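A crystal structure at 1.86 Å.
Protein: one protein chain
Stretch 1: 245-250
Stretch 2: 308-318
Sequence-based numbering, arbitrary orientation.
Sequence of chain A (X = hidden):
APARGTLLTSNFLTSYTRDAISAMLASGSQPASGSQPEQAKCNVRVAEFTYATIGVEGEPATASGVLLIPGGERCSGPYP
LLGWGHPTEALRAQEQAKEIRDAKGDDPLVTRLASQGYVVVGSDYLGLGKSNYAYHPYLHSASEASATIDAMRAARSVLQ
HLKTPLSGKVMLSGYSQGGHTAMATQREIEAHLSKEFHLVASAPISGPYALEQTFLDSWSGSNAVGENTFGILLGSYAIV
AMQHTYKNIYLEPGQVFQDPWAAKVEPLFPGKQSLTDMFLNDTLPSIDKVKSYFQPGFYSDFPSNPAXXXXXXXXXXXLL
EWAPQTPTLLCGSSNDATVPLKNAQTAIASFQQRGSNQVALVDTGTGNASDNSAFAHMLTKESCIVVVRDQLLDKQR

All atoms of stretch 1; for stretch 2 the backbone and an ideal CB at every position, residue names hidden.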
ATOM      1  N   THR A 245      15.669  -7.354   4.673  1.00  6.98           N
ATOM      2  CA  THR A 245      14.775  -8.496   4.816  1.00  8.25           C
ATOM      3  C   THR A 245      15.416  -9.851   4.535  1.00  8.91           C
ATOM      4  O   THR A 245      15.315 -10.768   5.351  1.00 10.56           O
ATOM      5  CB  THR A 245      13.545  -8.340   3.890  1.00  8.81           C
ATOM      6  OG1 THR A 245      12.888  -7.097   4.174  1.00  8.69           O
ATOM      7  CG2 THR A 245      12.563  -9.495   4.096  1.00  6.67           C
ATOM      8  N   TYR A 246      16.080  -9.976   3.389  1.00  8.57           N
ATOM      9  CA  TYR A 246      16.689 -11.245   3.002  1.00  9.13           C
ATOM     10  C   TYR A 246      18.183 -11.384   3.251  1.00  9.95           C
ATOM     11  O   TYR A 246      18.709 -12.498   3.232  1.00  9.15           O
ATOM     12  CB  TYR A 246      16.395 -11.537   1.527  1.00  8.29           C
ATOM     13  CG  TYR A 246      14.926 -11.698   1.231  1.00  7.14           C
ATOM     14  CD1 TYR A 246      14.180 -10.644   0.701  1.00  5.64           C
ATOM     15  CD2 TYR A 246      14.268 -12.897   1.514  1.00  9.01           C
ATOM     16  CE1 TYR A 246      12.815 -10.777   0.463  1.00  5.14           C
ATOM     17  CE2 TYR A 246      12.901 -13.042   1.278  1.00  8.84           C
ATOM     18  CZ  TYR A 246      12.181 -11.979   0.752  1.00  8.10           C
ATOM     19  OH  TYR A 246      10.830 -12.120   0.516  1.00  7.74           O
ATOM     20  N   LYS A 247      18.860 -10.260   3.465  1.00 10.28           N
ATOM     21  CA  LYS A 247      20.296 -10.258   3.730  1.00 11.40           C
ATOM     22  C   LYS A 247      21.063 -11.122   2.736  1.00 10.94           C
ATOM     23  O   LYS A 247      21.944 -11.897   3.122  1.00 11.28           O
ATOM     24  CB  LYS A 247      20.551 -10.754   5.158  1.00 13.44           C
ATOM     25  CG  LYS A 247      19.961  -9.843   6.225  1.00 17.83           C
ATOM     26  CD  LYS A 247      20.194 -10.382   7.624  1.00 21.20           C
ATOM     27  CE  LYS A 247      19.896  -9.318   8.670  1.00 23.99           C
ATOM     28  NZ  LYS A 247      18.531  -8.742   8.516  1.00 26.41           N
ATOM     29  N   ASN A 248      20.745 -10.978   1.452  1.00  8.69           N
ATOM     30  CA  ASN A 248      21.401 -11.788   0.432  1.00  8.97           C
ATOM     31  C   ASN A 248      21.810 -11.037  -0.830  1.00  6.77           C
ATOM     32  O   ASN A 248      22.035 -11.652  -1.870  1.00  7.20           O
ATOM     33  CB  ASN A 248      20.490 -12.959   0.047  1.00  8.37           C
ATOM     34  CG  ASN A 248      19.178 -12.502  -0.559  1.00 10.53           C
ATOM     35  OD1 ASN A 248      18.918 -11.300  -0.678  1.00  7.28           O
ATOM     36  ND2 ASN A 248      18.341 -13.460  -0.949  1.00 10.27           N
ATOM     37  N   ILE A 249      21.915  -9.715  -0.752  1.00  6.74           N
ATOM     38  CA  ILE A 249      22.299  -8.943  -1.928  1.00  6.11           C
ATOM     39  C   ILE A 249      23.723  -8.411  -1.842  1.00  7.49           C
ATOM     40  O   ILE A 249      24.509  -8.579  -2.781  1.00  6.50           O
ATOM     41  CB  ILE A 249      21.342  -7.749  -2.162  1.00  5.74           C
ATOM     42  CG1 ILE A 249      19.898  -8.251  -2.243  1.00  5.98           C
ATOM     43  CG2 ILE A 249      21.701  -7.049  -3.472  1.00  5.22           C
ATOM     44  CD1 ILE A 249      18.865  -7.143  -2.327  1.00  3.07           C
ATOM     45  N   TYR A 250      24.058  -7.772  -0.723  1.00  7.00           N
ATOM     46  CA  TYR A 250      25.394  -7.209  -0.552  1.00  7.98           C
ATOM     47  C   TYR A 250      25.843  -7.099   0.903  1.00  8.49           C
ATOM     48  O   TYR A 250      25.022  -7.056   1.820  1.00  7.61           O
ATOM     49  CB  TYR A 250      25.454  -5.820  -1.199  1.00  8.76           C
ATOM     50  CG  TYR A 250      24.496  -4.803  -0.594  1.00  8.68           C
ATOM     51  CD1 TYR A 250      24.781  -4.175   0.621  1.00  9.03           C
ATOM     52  CD2 TYR A 250      23.304  -4.471  -1.239  1.00 10.20           C
ATOM     53  CE1 TYR A 250      23.902  -3.237   1.179  1.00 10.17           C
ATOM     54  CE2 TYR A 250      22.418  -3.539  -0.692  1.00  9.72           C
ATOM     55  CZ  TYR A 250      22.723  -2.926   0.514  1.00  9.88           C
ATOM     56  OH  TYR A 250      21.850  -2.003   1.049  1.00 12.72           O
ATOM     57  N   UNK A 308      20.232 -12.770 -10.512  1.00  5.85           N
ATOM     58  CA  UNK A 308      20.579 -11.573  -9.744  1.00  5.26           C
ATOM     59  C   UNK A 308      19.807 -11.665  -8.424  1.00  6.43           C
ATOM     60  O   UNK A 308      18.591 -11.846  -8.428  1.00  5.55           O
ATOM     61  CB  UNK A 308      20.247 -10.289 -10.507  1.00  5.26           C
ATOM     62  N   UNK A 309      20.506 -11.542  -7.278  1.00  5.62           N
ATOM     63  CA  UNK A 309      19.885 -11.624  -5.950  1.00  6.93           C
ATOM     64  C   UNK A 309      18.756 -10.639  -5.652  1.00  6.65           C
ATOM     65  O   UNK A 309      17.782 -10.999  -4.986  1.00  6.56           O
ATOM     66  CB  UNK A 309      20.974 -11.427  -4.893  1.00  6.93           C
ATOM     67  N   UNK A 310      18.883  -9.402  -6.119  1.00  5.68           N
ATOM     68  CA  UNK A 310      17.826  -8.424  -5.880  1.00  5.94           C
ATOM     69  C   UNK A 310      16.609  -8.848  -6.690  1.00  5.27           C
ATOM     70  O   UNK A 310      15.478  -8.805  -6.204  1.00  4.04           O
ATOM     71  CB  UNK A 310      18.274  -7.009  -6.251  1.00  5.94           C
ATOM     72  N   UNK A 311      16.851  -9.273  -7.926  1.00  4.93           N
ATOM     73  CA  UNK A 311      15.782  -9.725  -8.805  1.00  5.77           C
ATOM     74  C   UNK A 311      15.062 -10.919  -8.175  1.00  6.53           C
ATOM     75  O   UNK A 311      13.830 -10.998  -8.204  1.00  5.88           O
ATOM     76  CB  UNK A 311      16.335 -10.093 -10.183  1.00  5.77           C
ATOM     77  N   UNK A 312      15.834 -11.845  -7.608  1.00  6.76           N
ATOM     78  CA  UNK A 312      15.274 -13.026  -6.951  1.00  8.06           C
ATOM     79  C   UNK A 312      14.376 -12.622  -5.784  1.00  7.38           C
ATOM     80  O   UNK A 312      13.321 -13.211  -5.568  1.00  6.84           O
ATOM     81  CB  UNK A 312      16.393 -13.947  -6.462  1.00  8.06           C
ATOM     82  N   UNK A 313      14.806 -11.620  -5.023  1.00  7.04           N
ATOM     83  CA  UNK A 313      14.017 -11.159  -3.889  1.00  6.64           C
ATOM     84  C   UNK A 313      12.711 -10.523  -4.359  1.00  4.83           C
ATOM     85  O   UNK A 313      11.678 -10.648  -3.697  1.00  5.34           O
ATOM     86  CB  UNK A 313      14.820 -10.163  -3.050  1.00  6.64           C
ATOM     87  N   UNK A 314      12.751  -9.839  -5.498  1.00  4.46           N
ATOM     88  CA  UNK A 314      11.538  -9.229  -6.039  1.00  5.33           C
ATOM     89  C   UNK A 314      10.581 -10.341  -6.468  1.00  3.99           C
ATOM     90  O   UNK A 314       9.371 -10.262  -6.239  1.00  2.68           O
ATOM     91  CB  UNK A 314      11.862  -8.302  -7.212  1.00  5.33           C
ATOM     92  N   UNK A 315      11.132 -11.383  -7.083  1.00  4.92           N
ATOM     93  CA  UNK A 315      10.323 -12.508  -7.545  1.00  4.43           C
ATOM     94  C   UNK A 315       9.617 -13.217  -6.388  1.00  6.37           C
ATOM     95  O   UNK A 315       8.481 -13.667  -6.534  1.00  5.41           O
ATOM     96  CB  UNK A 315      11.199 -13.504  -8.308  1.00  4.43           C
ATOM     97  N   UNK A 316      10.285 -13.322  -5.243  1.00  5.74           N
ATOM     98  CA  UNK A 316       9.681 -13.979  -4.086  1.00  8.81           C
ATOM     99  C   UNK A 316       8.465 -13.191  -3.629  1.00  8.25           C
ATOM    100  O   UNK A 316       7.607 -13.706  -2.913  1.00  7.54           O
ATOM    101  CB  UNK A 316      10.691 -14.118  -2.945  1.00  8.81           C
ATOM    102  N   UNK A 317       8.394 -11.933  -4.046  1.00  7.00           N
ATOM    103  CA  UNK A 317       7.280 -11.096  -3.655  1.00  5.88           C
ATOM    104  C   UNK A 317       6.291 -10.789  -4.772  1.00  5.81           C
ATOM    105  O   UNK A 317       5.541  -9.815  -4.708  1.00  4.55           O
ATOM    106  CB  UNK A 317       7.819  -9.781  -3.088  1.00  5.88           C
ATOM    107  N   UNK A 318       6.290 -11.637  -5.800  1.00  5.27           N
ATOM    108  CA  UNK A 318       5.324 -11.494  -6.884  1.00  5.27           C
ATOM    109  C   UNK A 318       4.021 -11.979  -6.263  1.00  4.47           C
ATOM    110  O   UNK A 318       4.044 -12.773  -5.325  1.00  6.07           O
ATOM    111  CB  UNK A 318       5.711 -12.276  -8.141  1.00  5.27           C
TER

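Position 308 stands right before a helix, with phi/psi of -52/127, and nothing of stretch 1 lies within 5.5 Å of its ideal CB. The N-cap favours a small polar side chain, Asn, Asp, Ser or Thr, that can turn back to the free amides of the first turn. The residue is Asn308.

Position 309 opens the helix with phi near -57°, and its ideal CB is tight against stretch 1, 3.2 Å from O of Asn248 and 4.1 Å from CA of Ile249. Anything bulky must turn aside here. Ala, Ser or Pro would suit, and the first turn of a helix tolerates proline because its nitrogen needs no backbone acceptor. Pro309 is found; its CB rests 3.3 Å from O of Asn248, and its CG lies 4.3 Å from CG2 of Ile249.

At 310 CA-to-CB points sideways, with the ideal CB 4.0 Å from CD1 of Ile249. A methyl group on offer asks for an apolar partner: Leu, Ile, Met or an aromatic. Phe310 takes chi1 t, and although its end leads away, CD1 of its ring stays 4.0 Å from CD1 of Ile249.

Positions 311 and 312 meet nothing of stretch 1 within 5.5 Å of their ideal CB atoms, so stretch 1 sets no preference; many helix-compatible residues would do. They are Arg311 and Gln312.

Position 313 faces stretch 1 squarely. Its ideal CB is 3.8 Å from CD1 of Tyr246 and 4.9 Å from OD1 of Asn248, and the Asn248 amide offers both a donor and an acceptor. Asp or Asn would reach the amide; Ser would fall short of it. Asp313, chi1 m, accepts a hydrogen bond at OD1 from ND2 of Asn248 (3.0 Å). Its OD2 comes within 2.6 Å of Asn248 OD1. The same acid group packs by the tyrosine, CG being 3.6 Å from Tyr246 CD1.

Position 314 points away and 315 is out of reach, so stretch 1 sets no demand on either; they are Leu314 and Ala315.

At 316 CA-to-CB again points toward stretch 1, with the ideal CB 4.0 Å from OH of Tyr246. A long side chain could run along the ring toward Asn248: Arg, Lys, Gln or Met. Arg316 does so with chi2 and chi3 both t, bringing NH1 3.2 Å from CD2 of Tyr246. ND2 of Asn248 lies over one face of the guanidinium, and a water joins them, accepting from Asn248 ND2 and Arg316 NH2, each at 2.9 Å.

Position 317, at phi/psi -108/22, has left the helix, and its ideal CB is 5.2 Å from OH of Tyr246. A polar group of moderate length could reach that hydroxyl: Asn, Gln or His. In Asn317, ND2 donates to Tyr246 OH (3.0 Å) at the ring edge and also to the main-chain O of Asp313 (2.9 Å), tying the tyrosine to the main chain at Asp313.

Position 318 is out of reach and free of demands from stretch 1; it is Asn318.

Stretch 2 (308-318) NPFRQDLARNN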
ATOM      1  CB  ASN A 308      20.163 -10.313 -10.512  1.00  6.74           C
ATOM      2  CG  ASN A 308      20.572  -9.037  -9.801  1.00  6.84           C
ATOM      3  OD1 ASN A 308      21.649  -8.479 -10.052  1.00 10.14           O
ATOM      4  ND2 ASN A 308      19.725  -8.574  -8.900  1.00  1.07           N
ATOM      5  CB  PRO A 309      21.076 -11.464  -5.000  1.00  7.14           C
ATOM      6  CG  PRO A 309      22.017 -10.610  -5.782  1.00  9.52           C
ATOM      7  CD  PRO A 309      21.938 -11.219  -7.162  1.00  7.43           C
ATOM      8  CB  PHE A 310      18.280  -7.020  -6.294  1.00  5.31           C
ATOM      9  CG  PHE A 310      17.180  -5.998  -6.275  1.00  7.40           C
ATOM     10  CD1 PHE A 310      16.407  -5.803  -5.130  1.00  5.59           C
ATOM     11  CD2 PHE A 310      16.906  -5.234  -7.409  1.00  6.57           C
ATOM     12  CE1 PHE A 310      15.372  -4.859  -5.118  1.00  4.73           C
ATOM     13  CE2 PHE A 310      15.878  -4.292  -7.407  1.00  7.60           C
ATOM     14  CZ  PHE A 310      15.108  -4.105  -6.259  1.00  5.56           C
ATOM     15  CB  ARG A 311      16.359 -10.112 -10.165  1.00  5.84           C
ATOM     16  CG  ARG A 311      15.323 -10.485 -11.202  1.00  8.30           C
ATOM     17  CD  ARG A 311      15.963 -10.545 -12.575  1.00  7.99           C
ATOM     18  NE  ARG A 311      15.099 -11.191 -13.560  1.00  7.29           N
ATOM     19  CZ  ARG A 311      15.405 -11.306 -14.847  1.00  6.98           C
ATOM     20  NH1 ARG A 311      16.551 -10.810 -15.298  1.00  5.11           N
ATOM     21  NH2 ARG A 311      14.580 -11.934 -15.677  1.00  7.99           N
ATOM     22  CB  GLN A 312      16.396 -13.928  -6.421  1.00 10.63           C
ATOM     23  CG  GLN A 312      17.146 -14.731  -7.482  1.00 13.70           C
ATOM     24  CD  GLN A 312      16.362 -15.933  -7.971  1.00 18.04           C
ATOM     25  OE1 GLN A 312      15.764 -16.663  -7.177  1.00 19.96           O
ATOM     26  NE2 GLN A 312      16.371 -16.155  -9.281  1.00 19.26           N
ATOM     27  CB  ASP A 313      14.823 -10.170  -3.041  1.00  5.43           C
ATOM     28  CG  ASP A 313      16.004 -10.827  -2.344  1.00  6.98           C
ATOM     29  OD1 ASP A 313      16.053 -12.077  -2.287  1.00  5.16           O
ATOM     30  OD2 ASP A 313      16.878 -10.094  -1.842  1.00  4.15           O
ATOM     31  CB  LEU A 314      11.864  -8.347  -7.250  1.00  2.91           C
ATOM     32  CG  LEU A 314      12.646  -7.055  -7.010  1.00  4.25           C
ATOM     33  CD1 LEU A 314      12.935  -6.397  -8.351  1.00  4.24           C
ATOM     34  CD2 LEU A 314      11.841  -6.108  -6.112  1.00  3.11           C
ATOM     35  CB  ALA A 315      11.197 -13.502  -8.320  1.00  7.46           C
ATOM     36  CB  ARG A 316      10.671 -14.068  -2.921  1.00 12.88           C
ATOM     37  CG  ARG A 316      11.909 -14.902  -3.194  1.00 19.02           C
ATOM     38  CD  ARG A 316      12.709 -15.078  -1.918  1.00 24.51           C
ATOM     39  NE  ARG A 316      14.015 -15.685  -2.151  1.00 31.01           N
ATOM     40  CZ  ARG A 316      14.865 -16.016  -1.185  1.00 32.62           C
ATOM     41  NH1 ARG A 316      14.544 -15.802   0.084  1.00 33.60           N
ATOM     42  NH2 ARG A 316      16.039 -16.554  -1.486  1.00 35.76           N
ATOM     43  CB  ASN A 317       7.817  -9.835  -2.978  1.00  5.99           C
ATOM     44  CG  ASN A 317       8.414 -10.143  -1.612  1.00  6.64           C
ATOM     45  OD1 ASN A 317       7.687 -10.389  -0.647  1.00  6.03           O
ATOM     46  ND2 ASN A 317       9.736 -10.167  -1.530  1.00  4.35           N
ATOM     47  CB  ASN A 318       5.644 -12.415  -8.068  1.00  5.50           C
ATOM     48  CG  ASN A 318       6.721 -11.863  -8.969  1.00  6.41           C
ATOM     49  OD1 ASN A 318       6.869 -10.652  -9.107  1.00  4.43           O
ATOM     50  ND2 ASN A 318       7.465 -12.755  -9.615  1.00  7.88           N
TER
HETATM   51  O   HOH W   1      18.737 -16.259  -0.384  1.00 16.58           O
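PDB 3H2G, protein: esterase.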